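Local coordinates for protein acinetobacter secreted protease CpaA (Acinetobacter nosocomialis M2, PDB 6O38) that is a secreted zinc-dependent metalloprotease, exported through the type II secretion system and bound by its chaperone CpaB, at residues A[306-312]-A[331-337]. Sequence-based numbering, arbitrary orientation.
Sequences LKVKLST and VVIVSNA
K307 lies alongside V332, both side chains leaving the same face of two parallel strands. With CG anti to the backbone N (chi1 -170°), the lysine chain runs beside the valine, and its bend at chi3 brings CE to 3.8 Å from V332 CG1. K309 and V334 also lie side by side, but here the lysine CG is anti to the carbonyl carbon (chi1 -69°), and it is CG, not CE, that meets V334 CG2, at 3.6 Å. The two ammonium groups have different partners: K307 NZ forms a salt bridge with E410 and K309 NZ a long, weak ion pair with E103 of the chaperone CpaB.

The other face is buried and mostly apolar, with S335 at its end beside L310. There L310 passes obliquely against I333, L310 CD1 to I333 CG2 being 4.0 Å, while V308 touches I333 and L306 touches V331, both more loosely. Between the two faces the backbones form five hydrogen bonds in parallel register, among them V334 N to V308 O at 2.9 Å, nearly linear at 170°. In the last, N336 N to L310 O (2.8 Å), the donor stands above the carbonyl plane as the strands end, and beyond it the A337 methyl rests 3.5 Å from S311 O.

Both strands belong to the last of the four StcE-type beta-sandwich repeats. Strand 305-310 is flanked by strand 277-288 and strand 330-335 by the antiparallel strand 358-364, while I294, L298, I343 and I353 pack on that buried face and E410, at the end of helix 391-411, meets the lysine face.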
ATOM      1  N   LEU A 306      17.028  -5.831  -8.234  1.00 33.16           N
ATOM      2  CA  LEU A 306      18.143  -5.123  -7.624  1.00 33.69           C
ATOM      3  C   LEU A 306      18.002  -3.643  -7.939  1.00 34.08           C
ATOM      4  O   LEU A 306      17.805  -3.275  -9.102  1.00 34.58           O
ATOM      5  CB  LEU A 306      19.488  -5.648  -8.148  1.00 34.48           C
ATOM      6  CG  LEU A 306      20.719  -4.778  -7.862  1.00 35.24           C
ATOM      7  CD1 LEU A 306      21.122  -4.858  -6.397  1.00 34.99           C
ATOM      8  CD2 LEU A 306      21.885  -5.158  -8.767  1.00 36.29           C
ATOM      9  N   LYS A 307      18.098  -2.799  -6.915  1.00 36.01           N
ATOM     10  CA  LYS A 307      17.988  -1.355  -7.080  1.00 36.54           C
ATOM     11  C   LYS A 307      19.273  -0.695  -6.605  1.00 37.04           C
ATOM     12  O   LYS A 307      19.730  -0.950  -5.487  1.00 36.73           O
ATOM     13  CB  LYS A 307      16.783  -0.786  -6.333  1.00 36.35           C
ATOM     14  CG  LYS A 307      16.506   0.678  -6.685  1.00 37.28           C
ATOM     15  CD  LYS A 307      15.190   1.168  -6.104  1.00 37.39           C
ATOM     16  CE  LYS A 307      13.999   0.512  -6.784  1.00 37.12           C
ATOM     17  NZ  LYS A 307      12.723   1.073  -6.271  1.00 37.38           N
ATOM     18  N   VAL A 308      19.851   0.152  -7.451  1.00 37.17           N
ATOM     19  CA  VAL A 308      21.112   0.829  -7.173  1.00 37.85           C
ATOM     20  C   VAL A 308      20.839   2.324  -7.094  1.00 38.42           C
ATOM     21  O   VAL A 308      20.194   2.888  -7.986  1.00 38.95           O
ATOM     22  CB  VAL A 308      22.168   0.524  -8.251  1.00 38.61           C
ATOM     23  CG1 VAL A 308      23.451   1.275  -7.955  1.00 39.44           C
ATOM     24  CG2 VAL A 308      22.415  -0.975  -8.330  1.00 38.18           C
ATOM     25  N   LYS A 309      21.333   2.964  -6.035  1.00 40.88           N
ATOM     26  CA  LYS A 309      21.073   4.377  -5.761  1.00 41.50           C
ATOM     27  C   LYS A 309      22.386   5.151  -5.841  1.00 42.30           C
ATOM     28  O   LYS A 309      23.174   5.163  -4.888  1.00 42.17           O
ATOM     29  CB  LYS A 309      20.413   4.546  -4.395  1.00 41.02           C
ATOM     30  CG  LYS A 309      18.991   4.014  -4.329  1.00 40.47           C
ATOM     31  CD  LYS A 309      18.286   4.464  -3.062  1.00 40.35           C
ATOM     32  CE  LYS A 309      17.057   3.614  -2.778  1.00 39.73           C
ATOM     33  NZ  LYS A 309      16.283   4.116  -1.607  1.00 40.14           N
ATOM     34  N   LEU A 310      22.613   5.805  -6.978  1.00 40.61           N
ATOM     35  CA  LEU A 310      23.810   6.609  -7.178  1.00 41.61           C
ATOM     36  C   LEU A 310      23.664   7.968  -6.509  1.00 42.20           C
ATOM     37  O   LEU A 310      22.617   8.616  -6.604  1.00 42.44           O
ATOM     38  CB  LEU A 310      24.088   6.793  -8.671  1.00 42.54           C
ATOM     39  CG  LEU A 310      24.672   5.601  -9.427  1.00 42.39           C
ATOM     40  CD1 LEU A 310      24.447   5.759 -10.921  1.00 43.37           C
ATOM     41  CD2 LEU A 310      26.154   5.462  -9.123  1.00 42.60           C
ATOM     42  N   SER A 311      24.725   8.399  -5.831  1.00 44.89           N
ATOM     43  CA  SER A 311      24.770   9.704  -5.188  1.00 45.62           C
ATOM     44  C   SER A 311      26.154  10.300  -5.402  1.00 46.53           C
ATOM     45  O   SER A 311      27.009   9.713  -6.071  1.00 46.72           O
ATOM     46  CB  SER A 311      24.433   9.601  -3.696  1.00 45.02           C
ATOM     47  OG  SER A 311      25.487   8.985  -2.976  1.00 44.99           O
ATOM     48  N   THR A 312      26.373  11.484  -4.827  1.00 47.05           N
ATOM     49  CA  THR A 312      27.674  12.133  -4.946  1.00 48.01           C
ATOM     50  C   THR A 312      28.751  11.355  -4.196  1.00 47.59           C
ATOM     51  O   THR A 312      29.900  11.281  -4.647  1.00 48.09           O
ATOM     52  CB  THR A 312      27.588  13.571  -4.432  1.00 48.90           C
ATOM     53  OG1 THR A 312      26.616  14.295  -5.197  1.00 49.48           O
ATOM     54  CG2 THR A 312      28.936  14.271  -4.547  1.00 49.85           C
ATOM     55  N   VAL A 331      16.722  -4.647 -12.907  1.00 30.89           N
ATOM     56  CA  VAL A 331      17.654  -3.735 -12.257  1.00 31.37           C
ATOM     57  C   VAL A 331      17.105  -2.324 -12.407  1.00 31.83           C
ATOM     58  O   VAL A 331      16.857  -1.866 -13.528  1.00 32.63           O
ATOM     59  CB  VAL A 331      19.070  -3.838 -12.847  1.00 32.46           C
ATOM     60  CG1 VAL A 331      19.958  -2.743 -12.279  1.00 32.95           C
ATOM     61  CG2 VAL A 331      19.663  -5.207 -12.560  1.00 32.24           C
ATOM     62  N   VAL A 332      16.917  -1.641 -11.282  1.00 33.61           N
ATOM     63  CA  VAL A 332      16.476  -0.251 -11.256  1.00 34.22           C
ATOM     64  C   VAL A 332      17.629   0.594 -10.741  1.00 34.82           C
ATOM     65  O   VAL A 332      18.210   0.290  -9.693  1.00 34.24           O
ATOM     66  CB  VAL A 332      15.224  -0.069 -10.381  1.00 33.59           C
ATOM     67  CG1 VAL A 332      14.819   1.396 -10.335  1.00 34.44           C
ATOM     68  CG2 VAL A 332      14.084  -0.928 -10.904  1.00 33.18           C
ATOM     69  N   ILE A 333      17.970   1.645 -11.479  1.00 34.30           N
ATOM     70  CA  ILE A 333      19.072   2.526 -11.119  1.00 34.98           C
ATOM     71  C   ILE A 333      18.534   3.942 -10.991  1.00 35.66           C
ATOM     72  O   ILE A 333      17.876   4.449 -11.906  1.00 36.43           O
ATOM     73  CB  ILE A 333      20.211   2.458 -12.153  1.00 36.01           C
ATOM     74  CG1 ILE A 333      20.702   1.016 -12.295  1.00 35.51           C
ATOM     75  CG2 ILE A 333      21.357   3.366 -11.742  1.00 36.60           C
ATOM     76  CD1 ILE A 333      21.771   0.830 -13.341  1.00 36.79           C
ATOM     77  N   VAL A 334      18.803   4.572  -9.849  1.00 38.68           N
ATOM     78  CA  VAL A 334      18.443   5.961  -9.609  1.00 39.40           C
ATOM     79  C   VAL A 334      19.730   6.740  -9.388  1.00 40.13           C
ATOM     80  O   VAL A 334      20.717   6.214  -8.859  1.00 39.64           O
ATOM     81  CB  VAL A 334      17.471   6.125  -8.416  1.00 38.65           C
ATOM     82  CG1 VAL A 334      16.484   4.968  -8.370  1.00 37.83           C
ATOM     83  CG2 VAL A 334      18.221   6.245  -7.099  1.00 38.26           C
ATOM     84  N   SER A 335      19.733   7.995  -9.831  1.00 42.14           N
ATOM     85  CA  SER A 335      20.925   8.830  -9.774  1.00 42.94           C
ATOM     86  C   SER A 335      20.565  10.188  -9.198  1.00 43.47           C
ATOM     87  O   SER A 335      19.693  10.883  -9.733  1.00 44.07           O
ATOM     88  CB  SER A 335      21.555   8.989 -11.162  1.00 44.12           C
ATOM     89  OG  SER A 335      22.693   9.831 -11.108  1.00 44.86           O
ATOM     90  N   ASN A 336      21.235  10.562  -8.108  1.00 46.00           N
ATOM     91  CA  ASN A 336      21.178  11.918  -7.576  1.00 46.78           C
ATOM     92  C   ASN A 336      22.556  12.567  -7.575  1.00 47.53           C
ATOM     93  O   ASN A 336      22.775  13.556  -6.868  1.00 48.11           O
ATOM     94  CB  ASN A 336      20.580  11.920  -6.169  1.00 46.17           C
ATOM     95  CG  ASN A 336      19.111  11.547  -6.161  1.00 45.94           C
ATOM     96  OD1 ASN A 336      18.249  12.366  -6.483  1.00 46.84           O
ATOM     97  ND2 ASN A 336      18.817  10.303  -5.800  1.00 44.90           N
ATOM     98  N   ALA A 337      23.489  12.025  -8.352  1.00 45.78           N
ATOM     99  CA  ALA A 337      24.805  12.615  -8.525  1.00 46.62           C
ATOM    100  C   ALA A 337      24.783  13.606  -9.680  1.00 48.01           C
ATOM    101  O   ALA A 337      23.979  13.489 -10.609  1.00 48.28           O
ATOM    102  CB  ALA A 337      25.856  11.533  -8.781  1.00 46.29           C
TER